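Side-chain contacts in pyocin S5 (Pseudomonas aeruginosa PAO1, PDB 6THK), which probably kills related bacteria as a pore-forming bacteriocin that inserts a channel into the cytoplasmic membrane and dissipates cellular energy: residues Lys66-Ile71 with Leu177-Lys182; Ser201-Asp206 with Ala278-Glu283; Glu336-Arg341 with Ile467-Phe472; Glu363-Phe368 with Pro437-Ile442. The protein carries 1 engineered substitution. One frame throughout, in Å; residues are numbered along the deposited sequence.

Interaction 1: residues Lys66-Ile71 with Leu177-Lys182; sequences KEKKEI and LSEAVK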
loop_
_atom_site.group_PDB
_atom_site.type_symbol
_atom_site.label_atom_id
_atom_site.label_comp_id
_atom_site.label_asym_id
_atom_site.label_seq_id
_atom_site.Cartn_x
_atom_site.Cartn_y
_atom_site.Cartn_z
ATOM N N LYS A 66 46.688 30.187 47.877
ATOM C CA LYS A 66 45.874 31.315 47.400
ATOM C C LYS A 66 45.278 30.979 46.033
ATOM O O LYS A 66 44.093 31.204 45.818
ATOM C CB LYS A 66 46.688 32.616 47.338
ATOM N N GLU A 67 46.097 30.395 45.136
ATOM C CA GLU A 67 45.711 29.991 43.791
ATOM C C GLU A 67 44.675 28.877 43.833
ATOM O O GLU A 67 43.661 28.993 43.149
ATOM C CB GLU A 67 46.934 29.553 42.987
ATOM C CG GLU A 67 47.888 30.690 42.667
ATOM C CD GLU A 67 49.203 30.257 42.049
ATOM O OE1 GLU A 67 49.189 29.326 41.211
ATOM O OE2 GLU A 67 50.247 30.854 42.402
ATOM N N LYS A 68 44.898 27.832 44.668
ATOM C CA LYS A 68 43.976 26.698 44.810
ATOM C C LYS A 68 42.606 27.119 45.339
ATOM O O LYS A 68 41.607 26.461 45.050
ATOM C CB LYS A 68 44.579 25.555 45.655
ATOM C CG LYS A 68 43.878 24.210 45.443
ATOM C CD LYS A 68 44.421 23.072 46.283
ATOM C CE LYS A 68 43.576 21.839 46.067
ATOM N NZ LYS A 68 44.357 20.578 46.192
ATOM N N LYS A 69 42.561 28.206 46.110
ATOM C CA LYS A 69 41.317 28.719 46.660
ATOM C C LYS A 69 40.531 29.469 45.573
ATOM O O LYS A 69 39.297 29.411 45.584
ATOM C CB LYS A 69 41.583 29.620 47.882
ATOM N N GLU A 70 41.236 30.116 44.618
ATOM C CA GLU A 70 40.627 30.942 43.557
ATOM C C GLU A 70 40.546 30.338 42.130
ATOM O O GLU A 70 40.008 31.012 41.234
ATOM C CB GLU A 70 41.377 32.284 43.432
ATOM C CG GLU A 70 41.623 33.051 44.726
ATOM C CD GLU A 70 42.453 34.313 44.582
ATOM O OE1 GLU A 70 43.202 34.434 43.587
ATOM O OE2 GLU A 70 42.351 35.191 45.467
ATOM N N ILE A 71 41.127 29.132 41.907
ATOM C CA ILE A 71 41.183 28.497 40.576
ATOM C C ILE A 71 39.806 28.176 39.975
ATOM O O ILE A 71 39.572 28.583 38.839
ATOM C CB ILE A 71 42.091 27.248 40.495
ATOM C CG1 ILE A 71 41.893 26.352 41.726
ATOM C CG2 ILE A 71 43.540 27.655 40.263
ATOM C CD1 ILE A 71 42.077 24.981 41.536
ATOM N N LEU A 177 46.040 22.948 39.653
ATOM C CA LEU A 177 45.542 22.596 38.330
ATOM C C LEU A 177 44.850 21.241 38.298
ATOM O O LEU A 177 43.858 21.105 37.582
ATOM C CB LEU A 177 46.633 22.658 37.268
ATOM C CG LEU A 177 46.651 23.913 36.413
ATOM C CD1 LEU A 177 47.982 24.077 35.741
ATOM C CD2 LEU A 177 45.571 23.868 35.349
ATOM N N SER A 178 45.334 20.257 39.101
ATOM C CA SER A 178 44.723 18.927 39.175
ATOM C C SER A 178 43.300 19.011 39.688
ATOM O O SER A 178 42.433 18.322 39.154
ATOM C CB SER A 178 45.539 17.982 40.042
ATOM O OG SER A 178 46.545 17.347 39.275
ATOM N N GLU A 179 43.053 19.876 40.687
ATOM C CA GLU A 179 41.725 20.086 41.256
ATOM C C GLU A 179 40.822 20.833 40.259
ATOM O O GLU A 179 39.664 20.454 40.081
ATOM C CB GLU A 179 41.827 20.860 42.583
ATOM C CG GLU A 179 40.719 20.529 43.576
ATOM C CD GLU A 179 40.758 19.141 44.197
ATOM O OE1 GLU A 179 41.868 18.587 44.376
ATOM O OE2 GLU A 179 39.668 18.610 44.516
ATOM N N ALA A 180 41.367 21.868 39.590
ATOM C CA ALA A 180 40.636 22.679 38.614
ATOM C C ALA A 180 40.115 21.828 37.450
ATOM O O ALA A 180 38.995 22.050 36.991
ATOM C CB ALA A 180 41.519 23.804 38.100
ATOM N N VAL A 181 40.935 20.861 36.992
ATOM C CA VAL A 181 40.660 19.911 35.907
ATOM C C VAL A 181 39.543 18.929 36.333
ATOM O O VAL A 181 38.623 18.703 35.546
ATOM C CB VAL A 181 41.967 19.183 35.441
ATOM C CG1 VAL A 181 41.667 17.947 34.601
ATOM C CG2 VAL A 181 42.898 20.126 34.682
ATOM N N LYS A 182 39.623 18.361 37.570
ATOM C CA LYS A 182 38.633 17.418 38.116
ATOM C C LYS A 182 37.245 18.046 38.149
ATOM O O LYS A 182 36.276 17.403 37.746
ATOM C CB LYS A 182 39.030 16.949 39.524
ATOM C CG LYS A 182 40.099 15.865 39.534
ATOM C CD LYS A 182 40.738 15.697 40.916
ATOM C CE LYS A 182 41.683 14.518 40.975
ATOM N NZ LYS A 182 42.914 14.742 40.167
#

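Interaction 2: residues Ser201-Asp206 with Ala278-Glu283; sequences SQLERD and AIYNGE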
loop_
_atom_site.group_PDB
_atom_site.type_symbol
_atom_site.label_atom_id
_atom_site.label_comp_id
_atom_site.label_asym_id
_atom_site.label_seq_id
_atom_site.Cartn_x
_atom_site.Cartn_y
_atom_site.Cartn_z
ATOM N N SER A 201 15.129 13.324 23.649
ATOM C CA SER A 201 13.792 13.917 23.710
ATOM C C SER A 201 13.312 14.270 22.298
ATOM O O SER A 201 12.171 13.962 21.959
ATOM C CB SER A 201 13.790 15.156 24.601
ATOM O OG SER A 201 14.037 14.830 25.958
ATOM N N GLN A 202 14.198 14.874 21.463
ATOM C CA GLN A 202 13.889 15.230 20.078
ATOM C C GLN A 202 13.728 13.972 19.230
ATOM O O GLN A 202 12.877 13.951 18.344
ATOM C CB GLN A 202 14.940 16.183 19.482
ATOM C CG GLN A 202 14.516 16.858 18.162
ATOM C CD GLN A 202 13.351 17.811 18.324
ATOM O OE1 GLN A 202 13.459 18.866 18.961
ATOM N NE2 GLN A 202 12.203 17.455 17.758
ATOM N N LEU A 203 14.511 12.914 19.525
ATOM C CA LEU A 203 14.414 11.633 18.831
ATOM C C LEU A 203 13.029 10.987 19.112
ATOM O O LEU A 203 12.447 10.392 18.206
ATOM C CB LEU A 203 15.565 10.711 19.253
ATOM C CG LEU A 203 15.754 9.426 18.461
ATOM C CD1 LEU A 203 16.331 9.695 17.084
ATOM C CD2 LEU A 203 16.654 8.468 19.203
ATOM N N GLU A 204 12.511 11.131 20.346
ATOM C CA GLU A 204 11.201 10.629 20.758
ATOM C C GLU A 204 10.114 11.428 20.026
ATOM O O GLU A 204 9.190 10.831 19.473
ATOM C CB GLU A 204 11.021 10.709 22.288
ATOM C CG GLU A 204 9.984 9.746 22.847
ATOM C CD GLU A 204 9.586 9.985 24.289
ATOM O OE1 GLU A 204 9.909 9.138 25.152
ATOM O OE2 GLU A 204 8.937 11.020 24.556
ATOM N N ARG A 205 10.271 12.774 19.980
ATOM C CA ARG A 205 9.402 13.722 19.277
ATOM C C ARG A 205 9.254 13.392 17.788
ATOM O O ARG A 205 8.128 13.400 17.289
ATOM C CB ARG A 205 9.920 15.151 19.446
ATOM C CG ARG A 205 8.933 16.035 20.164
ATOM C CD ARG A 205 9.625 17.111 20.947
ATOM N NE ARG A 205 9.395 16.937 22.379
ATOM C CZ ARG A 205 10.355 16.934 23.298
ATOM N NH1 ARG A 205 11.623 17.109 22.943
ATOM N NH2 ARG A 205 10.055 16.770 24.579
ATOM N N ASP A 206 10.389 13.106 17.087
ATOM C CA ASP A 206 10.435 12.747 15.659
ATOM C C ASP A 206 9.733 11.415 15.407
ATOM O O ASP A 206 9.020 11.272 14.419
ATOM C CB ASP A 206 11.885 12.720 15.112
ATOM C CG ASP A 206 12.573 14.080 15.011
ATOM O OD1 ASP A 206 11.859 15.110 14.942
ATOM O OD2 ASP A 206 13.828 14.111 14.950
ATOM N N ALA A 278 17.803 3.244 16.163
ATOM C CA ALA A 278 17.548 1.926 15.583
ATOM C C ALA A 278 16.298 1.235 16.201
ATOM O O ALA A 278 15.502 0.672 15.456
ATOM C CB ALA A 278 18.788 1.054 15.716
ATOM N N ILE A 279 16.103 1.315 17.547
ATOM C CA ILE A 279 14.935 0.731 18.241
ATOM C C ILE A 279 13.643 1.319 17.654
ATOM O O ILE A 279 12.717 0.562 17.352
ATOM C CB ILE A 279 15.008 0.916 19.789
ATOM C CG1 ILE A 279 16.117 0.038 20.409
ATOM C CG2 ILE A 279 13.646 0.639 20.470
ATOM C CD1 ILE A 279 16.811 0.652 21.616
ATOM N N TYR A 280 13.604 2.671 17.511
ATOM C CA TYR A 280 12.502 3.454 16.953
ATOM C C TYR A 280 12.230 3.086 15.508
ATOM O O TYR A 280 11.083 2.791 15.182
ATOM C CB TYR A 280 12.797 4.961 17.044
ATOM C CG TYR A 280 12.553 5.586 18.398
ATOM C CD1 TYR A 280 11.718 4.977 19.331
ATOM C CD2 TYR A 280 13.137 6.801 18.740
ATOM C CE1 TYR A 280 11.490 5.552 20.581
ATOM C CE2 TYR A 280 12.897 7.398 19.975
ATOM C CZ TYR A 280 12.070 6.771 20.892
ATOM O OH TYR A 280 11.835 7.347 22.113
ATOM N N ASN A 281 13.273 3.101 14.636
ATOM C CA ASN A 281 13.131 2.741 13.222
ATOM C C ASN A 281 12.602 1.313 13.078
ATOM O O ASN A 281 11.729 1.077 12.248
ATOM C CB ASN A 281 14.440 2.915 12.446
ATOM C CG ASN A 281 14.850 4.337 12.153
ATOM O OD1 ASN A 281 14.036 5.283 12.129
ATOM N ND2 ASN A 281 16.150 4.516 11.920
ATOM N N GLY A 282 13.071 0.418 13.937
ATOM C CA GLY A 282 12.617 -0.954 13.936
ATOM C C GLY A 282 11.142 -1.024 14.264
ATOM O O GLY A 282 10.413 -1.815 13.690
ATOM N N GLU A 283 10.702 -0.217 15.220
ATOM C CA GLU A 283 9.294 -0.187 15.579
ATOM C C GLU A 283 8.475 0.320 14.408
ATOM O O GLU A 283 7.427 -0.221 14.101
ATOM C CB GLU A 283 9.052 0.719 16.785
ATOM C CG GLU A 283 9.569 0.167 18.100
ATOM C CD GLU A 283 8.582 -0.759 18.776
ATOM O OE1 GLU A 283 7.409 -0.367 18.932
ATOM O OE2 GLU A 283 8.982 -1.878 19.154
#

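Interaction 3: residues Glu336-Arg341 with Ile467-Phe472; sequences EKFGAR and IGILGF. With ZN (zinc ion), chain J.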
loop_
_atom_site.group_PDB
_atom_site.type_symbol
_atom_site.label_atom_id
_atom_site.label_comp_id
_atom_site.label_asym_id
_atom_site.label_seq_id
_atom_site.Cartn_x
_atom_site.Cartn_y
_atom_site.Cartn_z
ATOM N N GLU A 336 -34.835 -32.305 -40.756
ATOM C CA GLU A 336 -34.862 -33.731 -40.486
ATOM C C GLU A 336 -36.269 -34.262 -40.256
ATOM O O GLU A 336 -36.621 -35.307 -40.769
ATOM C CB GLU A 336 -34.007 -34.053 -39.257
ATOM C CG GLU A 336 -32.545 -34.356 -39.536
ATOM C CD GLU A 336 -31.762 -34.660 -38.269
ATOM O OE1 GLU A 336 -30.603 -34.213 -38.161
ATOM O OE2 GLU A 336 -32.307 -35.345 -37.375
ATOM N N LYS A 337 -37.083 -33.519 -39.520
ATOM C CA LYS A 337 -38.435 -33.958 -39.185
ATOM C C LYS A 337 -39.567 -33.525 -40.124
ATOM O O LYS A 337 -40.538 -34.248 -40.288
ATOM C CB LYS A 337 -38.768 -33.550 -37.744
ATOM C CG LYS A 337 -40.077 -34.104 -37.219
ATOM C CD LYS A 337 -39.860 -35.110 -36.100
ATOM C CE LYS A 337 -41.119 -35.924 -35.849
ATOM N NZ LYS A 337 -41.228 -36.431 -34.453
ATOM N N PHE A 338 -39.446 -32.347 -40.718
ATOM C CA PHE A 338 -40.469 -31.808 -41.618
ATOM C C PHE A 338 -40.050 -31.610 -43.077
ATOM O O PHE A 338 -40.917 -31.374 -43.920
ATOM C CB PHE A 338 -41.008 -30.477 -41.071
ATOM C CG PHE A 338 -41.741 -30.520 -39.753
ATOM C CD1 PHE A 338 -42.306 -31.701 -39.286
ATOM C CD2 PHE A 338 -41.917 -29.368 -39.004
ATOM C CE1 PHE A 338 -42.981 -31.736 -38.072
ATOM C CE2 PHE A 338 -42.611 -29.402 -37.802
ATOM C CZ PHE A 338 -43.127 -30.588 -37.338
ATOM N N GLY A 339 -38.754 -31.646 -43.362
ATOM C CA GLY A 339 -38.264 -31.457 -44.724
ATOM C C GLY A 339 -37.728 -30.074 -45.027
ATOM O O GLY A 339 -37.995 -29.119 -44.286
ATOM N N ALA A 340 -37.003 -29.964 -46.157
ATOM C CA ALA A 340 -36.335 -28.748 -46.651
ATOM C C ALA A 340 -37.223 -27.502 -46.753
ATOM O O ALA A 340 -36.813 -26.444 -46.277
ATOM C CB ALA A 340 -35.671 -29.022 -47.990
ATOM N N ARG A 341 -38.418 -27.629 -47.349
ATOM C CA ARG A 341 -39.360 -26.522 -47.555
ATOM C C ARG A 341 -39.885 -25.865 -46.250
ATOM O O ARG A 341 -40.077 -24.642 -46.233
ATOM C CB ARG A 341 -40.530 -26.968 -48.444
ATOM C CG ARG A 341 -41.316 -25.794 -49.020
ATOM C CD ARG A 341 -42.522 -26.210 -49.810
ATOM N NE ARG A 341 -43.347 -25.037 -50.075
ATOM C CZ ARG A 341 -44.453 -25.037 -50.808
ATOM N NH1 ARG A 341 -44.876 -26.167 -51.372
ATOM N NH2 ARG A 341 -45.138 -23.916 -50.996
ATOM N N ILE A 467 -46.777 -30.610 -32.257
ATOM C CA ILE A 467 -47.542 -29.737 -33.146
ATOM C C ILE A 467 -47.737 -30.320 -34.598
ATOM O O ILE A 467 -48.837 -30.159 -35.174
ATOM C CB ILE A 467 -46.990 -28.273 -33.144
ATOM C CG1 ILE A 467 -47.981 -27.331 -33.814
ATOM C CG2 ILE A 467 -45.562 -28.114 -33.709
ATOM C CD1 ILE A 467 -48.165 -26.182 -33.182
ATOM N N GLY A 468 -46.730 -31.002 -35.122
ATOM C CA GLY A 468 -46.778 -31.563 -36.464
ATOM C C GLY A 468 -46.493 -30.524 -37.534
ATOM O O GLY A 468 -46.450 -29.324 -37.241
ATOM N N ILE A 469 -46.322 -30.975 -38.790
ATOM C CA ILE A 469 -45.970 -30.121 -39.940
ATOM C C ILE A 469 -47.053 -29.077 -40.226
ATOM O O ILE A 469 -46.709 -27.922 -40.489
ATOM C CB ILE A 469 -45.552 -30.947 -41.222
ATOM C CG1 ILE A 469 -44.906 -30.030 -42.284
ATOM C CG2 ILE A 469 -46.703 -31.816 -41.811
ATOM C CD1 ILE A 469 -44.318 -30.722 -43.522
ATOM N N LEU A 470 -48.313 -29.496 -40.175
ATOM C CA LEU A 470 -49.452 -28.628 -40.423
ATOM C C LEU A 470 -49.573 -27.551 -39.359
ATOM O O LEU A 470 -49.612 -26.375 -39.678
ATOM C CB LEU A 470 -50.741 -29.438 -40.514
ATOM C CG LEU A 470 -52.006 -28.626 -40.759
ATOM C CD1 LEU A 470 -51.870 -27.784 -42.012
ATOM C CD2 LEU A 470 -53.225 -29.518 -40.842
ATOM N N GLY A 471 -49.666 -27.957 -38.099
ATOM C CA GLY A 471 -49.718 -27.000 -36.996
ATOM C C GLY A 471 -48.553 -26.015 -37.049
ATOM O O GLY A 471 -48.760 -24.804 -36.909
ATOM N N PHE A 472 -47.325 -26.504 -37.317
ATOM C CA PHE A 472 -46.145 -25.609 -37.373
ATOM C C PHE A 472 -46.232 -24.590 -38.513
ATOM O O PHE A 472 -45.874 -23.445 -38.311
ATOM C CB PHE A 472 -44.818 -26.370 -37.393
ATOM C CG PHE A 472 -43.584 -25.487 -37.424
ATOM C CD1 PHE A 472 -43.357 -24.541 -36.428
ATOM C CD2 PHE A 472 -42.622 -25.647 -38.410
ATOM C CE1 PHE A 472 -42.206 -23.748 -36.438
ATOM C CE2 PHE A 472 -41.474 -24.842 -38.428
ATOM C CZ PHE A 472 -41.269 -23.906 -37.432
HETATM ZN ZN ZN J . -31.756 -34.743 -35.363
#

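Interaction 4: residues Glu363-Phe368 with Pro437-Ile442; sequences EAIKSF and PFFVKI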
loop_
_atom_site.group_PDB
_atom_site.type_symbol
_atom_site.label_atom_id
_atom_site.label_comp_id
_atom_site.label_asym_id
_atom_site.label_seq_id
_atom_site.Cartn_x
_atom_site.Cartn_y
_atom_site.Cartn_z
ATOM N N GLU A 363 -54.161 -4.432 -38.702
ATOM C CA GLU A 363 -53.365 -4.711 -39.901
ATOM C C GLU A 363 -53.375 -6.224 -40.170
ATOM O O GLU A 363 -53.804 -6.651 -41.246
ATOM C CB GLU A 363 -51.910 -4.186 -39.751
ATOM C CG GLU A 363 -51.729 -2.685 -39.958
ATOM C CD GLU A 363 -50.301 -2.170 -39.832
ATOM O OE1 GLU A 363 -49.480 -2.466 -40.730
ATOM O OE2 GLU A 363 -50.013 -1.435 -38.859
ATOM N N ALA A 364 -52.970 -7.020 -39.149
ATOM C CA ALA A 364 -52.905 -8.485 -39.170
ATOM C C ALA A 364 -54.228 -9.125 -39.535
ATOM O O ALA A 364 -54.240 -10.033 -40.359
ATOM C CB ALA A 364 -52.434 -8.996 -37.822
ATOM N N ILE A 365 -55.346 -8.640 -38.929
ATOM C CA ILE A 365 -56.716 -9.112 -39.179
ATOM C C ILE A 365 -57.070 -8.866 -40.649
ATOM O O ILE A 365 -57.568 -9.782 -41.301
ATOM C CB ILE A 365 -57.756 -8.507 -38.173
ATOM C CG1 ILE A 365 -57.608 -9.147 -36.772
ATOM C CG2 ILE A 365 -59.204 -8.665 -38.688
ATOM C CD1 ILE A 365 -58.064 -8.284 -35.595
ATOM N N LYS A 366 -56.747 -7.656 -41.175
ATOM C CA LYS A 366 -56.981 -7.267 -42.575
ATOM C C LYS A 366 -56.199 -8.143 -43.556
ATOM O O LYS A 366 -56.797 -8.612 -44.522
ATOM C CB LYS A 366 -56.691 -5.773 -42.804
ATOM N N SER A 367 -54.889 -8.399 -43.294
ATOM C CA SER A 367 -54.030 -9.242 -44.145
ATOM C C SER A 367 -54.492 -10.688 -44.113
ATOM O O SER A 367 -54.612 -11.311 -45.167
ATOM C CB SER A 367 -52.570 -9.177 -43.698
ATOM O OG SER A 367 -52.015 -7.876 -43.797
ATOM N N PHE A 368 -54.748 -11.222 -42.894
ATOM C CA PHE A 368 -55.174 -12.607 -42.673
ATOM C C PHE A 368 -56.577 -12.913 -43.196
ATOM O O PHE A 368 -56.800 -14.024 -43.676
ATOM C CB PHE A 368 -55.039 -12.996 -41.194
ATOM C CG PHE A 368 -55.153 -14.478 -40.924
ATOM C CD1 PHE A 368 -54.077 -15.331 -41.154
ATOM C CD2 PHE A 368 -56.329 -15.020 -40.415
ATOM C CE1 PHE A 368 -54.179 -16.700 -40.894
ATOM C CE2 PHE A 368 -56.434 -16.391 -40.169
ATOM C CZ PHE A 368 -55.356 -17.222 -40.399
ATOM N N PRO A 437 -59.570 -12.578 -32.089
ATOM C CA PRO A 437 -59.151 -12.542 -30.671
ATOM C C PRO A 437 -57.729 -13.060 -30.431
ATOM O O PRO A 437 -57.209 -12.915 -29.329
ATOM C CB PRO A 437 -60.206 -13.410 -29.964
ATOM C CG PRO A 437 -61.339 -13.530 -30.951
ATOM C CD PRO A 437 -60.658 -13.559 -32.271
ATOM N N PHE A 438 -57.172 -13.793 -31.388
ATOM C CA PHE A 438 -55.776 -14.196 -31.265
ATOM C C PHE A 438 -54.814 -13.041 -31.502
ATOM O O PHE A 438 -53.865 -12.839 -30.763
ATOM C CB PHE A 438 -55.402 -15.329 -32.205
ATOM C CG PHE A 438 -53.957 -15.695 -32.122
ATOM C CD1 PHE A 438 -53.493 -16.465 -31.083
ATOM C CD2 PHE A 438 -53.058 -15.227 -33.051
ATOM C CE1 PHE A 438 -52.157 -16.790 -30.988
ATOM C CE2 PHE A 438 -51.725 -15.543 -32.965
ATOM C CZ PHE A 438 -51.273 -16.326 -31.931
ATOM N N PHE A 439 -55.051 -12.325 -32.594
ATOM C CA PHE A 439 -54.215 -11.203 -32.987
ATOM C C PHE A 439 -54.265 -10.117 -31.933
ATOM O O PHE A 439 -53.258 -9.492 -31.624
ATOM C CB PHE A 439 -54.621 -10.668 -34.359
ATOM C CG PHE A 439 -54.302 -11.605 -35.485
ATOM C CD1 PHE A 439 -53.028 -12.107 -35.640
ATOM C CD2 PHE A 439 -55.276 -11.999 -36.372
ATOM C CE1 PHE A 439 -52.729 -12.974 -36.665
ATOM C CE2 PHE A 439 -54.986 -12.868 -37.399
ATOM C CZ PHE A 439 -53.710 -13.355 -37.547
ATOM N N VAL A 440 -55.448 -9.899 -31.374
ATOM C CA VAL A 440 -55.609 -8.909 -30.329
ATOM C C VAL A 440 -54.779 -9.310 -29.118
ATOM O O VAL A 440 -54.139 -8.474 -28.498
ATOM C CB VAL A 440 -57.075 -8.775 -29.901
ATOM C CG1 VAL A 440 -57.161 -8.128 -28.533
ATOM C CG2 VAL A 440 -57.850 -7.968 -30.921
ATOM N N LYS A 441 -54.796 -10.591 -28.774
ATOM C CA LYS A 441 -54.017 -11.067 -27.648
ATOM C C LYS A 441 -52.520 -10.891 -27.883
ATOM O O LYS A 441 -51.806 -10.467 -26.990
ATOM C CB LYS A 441 -54.355 -12.527 -27.352
ATOM C CG LYS A 441 -53.270 -13.292 -26.621
ATOM C CD LYS A 441 -53.582 -13.419 -25.144
ATOM C CE LYS A 441 -52.393 -13.011 -24.301
ATOM N NZ LYS A 441 -52.323 -13.775 -23.031
ATOM N N ILE A 442 -52.035 -11.223 -29.077
ATOM C CA ILE A 442 -50.610 -11.049 -29.351
ATOM C C ILE A 442 -50.200 -9.584 -29.369
ATOM O O ILE A 442 -49.169 -9.223 -28.826
ATOM C CB ILE A 442 -50.095 -11.788 -30.609
ATOM C CG1 ILE A 442 -51.178 -11.950 -31.657
ATOM C CG2 ILE A 442 -49.539 -13.149 -30.241
ATOM C CD1 ILE A 442 -50.712 -12.755 -32.846
#

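Interaction 1: residues Lys66-Ile71 with Leu177-Lys182
Lys68 NZ is gripped by two carboxylates of helix 157-212: it forms a salt bridge with Asp175, and a second, long one with Glu179, whose OE1 lies 3.7 Å from Lys68 NZ. The two acids sit one helical turn apart, so the ammonium bridges that turn, and both acids would probably stabilise the positive charge. The lysine gets there as an almost straight arm, CG lying opposite the backbone N (chi1 -161°) and the chain bending at its last torsion. Its CE also rests 4.0 Å from Glu179 CB, so the methylenes of the two chains touch just short of the charged ends.

One turn further along the first helix, Ile71 supplies the apolar half of the contact. Its CD1 methyl reaches across to Ala180 CB at 3.7 Å, and the small alanine lets the backbones come to 6.2 Å between Ile71 CA and Ala180 CA. Ala180 also touches Met109 of helix 95-121. With the local axes running only 9° from parallel and 9.4 Å apart, this is near-parallel helix packing in an elongated helical bundle, an apolar Ile-Ala contact flanked by a long salt bridge.

Interaction 2: residues Ser201-Asp206 with Ala278-Glu283
Tyr280 carries the contact from the side of helix 272-338, pointing its ring at the successive residues Leu203 and Glu204 of helix 157-212. Two residues before it, Ala278 O accepts a hydrogen bond from Asn262 ND2. At Tyr280 itself, chi1 of -80° sets CG opposite the carbonyl carbon and sends the ring across the gap between helices whose nearest alpha carbons, Glu204 CA and Tyr280 CA, are 8.2 Å apart. Along the ring from its root outward, CD2 comes first, 3.7 Å from Leu203 CG, which lies at the ring edge in the ring plane. Next is CE2, which approaches the backbone: Leu203 O is 3.5 Å from Tyr280 CE2, obliquely placed against the ring. At the far end the hydroxyl lies against CB and CG of Glu204, with Tyr280 OH 3.1 Å from Glu204 CG.

The carboxylate of Glu204 is turned 60° from the ring and forms a salt bridge with Arg208 on its own helix. Tyr280 also stacks on Tyr207, one turn beyond Leu203.

Between two predicted coiled-coil regions, then, Tyr280 spans the two helices at the surface, and its hold on Leu203 and Glu204 rests on van der Waals contact with methine, methyl, methylene and carbonyl groups rather than on polar bonding.

Interaction 3: residues Glu336-Arg341 with Ile467-Phe472
A chi1 of -64° places Phe338 CG opposite its carbonyl carbon and carries the ring over to helix 468-481, where Ile469 lays its main chain and CB against one face. Ile469 CA stands 3.8 Å from the centroid of the Phe338 ring and almost on the ring normal, a CH-pi contact over the centre. With CG1 opposite the backbone N (chi1 -168°), the isoleucine side chain then runs past the phenylalanine the other way, so that Ile469 CD1 ends 3.5 Å from Phe338 O. The outer end of the ring meets backbone: Phe338 CZ lies 3.4 Å from Gly468 C, at a residue whose positive phi favours glycine.

On the CE2 side the partner is Phe472, four residues after Gly468. Phe338 CE2 is 3.8 Å from Phe472 CB, and the two rings meet obliquely, centroids 6.0 Å apart and planes at 36°.

The contact falls within the colicin pore-forming domain, at the corner where the long helix 272-338 gives way to helix 340-353. Gly339 makes that corner: it leaves the first helix with positive phi and serves as N-cap of the next. The segment facing it belongs to the predicted transmembrane stretch 453-478, probably part of the hydrophobic helical hairpin of channel-forming colicins.

Helix 340-353 adds Thr342 and Ala346 against Phe472, and Ile498 of helix 485-498 touches Ile469. On the other side of the corner Glu336 OE2 binds a zinc ion at 2.2 Å, shared with Glu333 one turn earlier.

Interaction 4: residues Glu363-Phe368 with Pro437-Ile442
Phe439 is the hub of this contact, its ring touching three side chains of helix 361-378. Ala364 CB sits over one face, 4.0 Å from the centroid of the Phe439 ring, in a CH-pi arrangement. Ile365 approaches obliquely beside the root of the ring, with its CG1 3.7 Å from Phe439 CD2, the two side chains lying alongside with their ends pointing opposite ways. The far end of the ring goes to Phe368: the edge of Phe439 points at the face of Phe368 in an offset edge-to-face pair, centroids 5.5 Å apart and planes at 69°, while Phe368 CB lies 3.8 Å from Phe439 CE2. The Phe439 ring extends toward the facing helix, and Phe368, its CG opposite the backbone N (chi1 -167°), turns its ring across that path.

Around these groups lies a second shell. Trp435 makes another edge-to-face pair with Phe368, and Leu488 touches Phe368 from helix 485-498. Met482 packs on both Ala364 and Phe439, and Ala481 also meets Phe439. Next to Phe368, the hydroxyl of Ser367 is hydrogen-bonded to Arg359 and to Glu485, itself a ligand of the zinc ion bound by His371 and Glu489.

The segments run roughly antiparallel, at 147°, their axes 9.7 Å apart, in a buried aromatic cluster within the all-helical pore-forming domain of the colicin family.

From the N terminus, interaction 1 is the first to close, bringing helix 157-212 back beside helix 42-87 after 105 intervening residues. The same helix 157-212 runs on to interaction 2, where it meets helix 272-338 across a loop of 71 residues; the two centres are 42 Å apart. Helix 272-338 then carries the chain to interaction 3, about 88 Å from interaction 2 between centres, which closes a span of 125 residues at helix 468-481. Interaction 4 lies wholly within that span, pairing helices 361-378 and 436-446, its centre about 24 Å from that of interaction 3. Two long helices thus link contacts in series, while the pore-forming domain holds one loop within another.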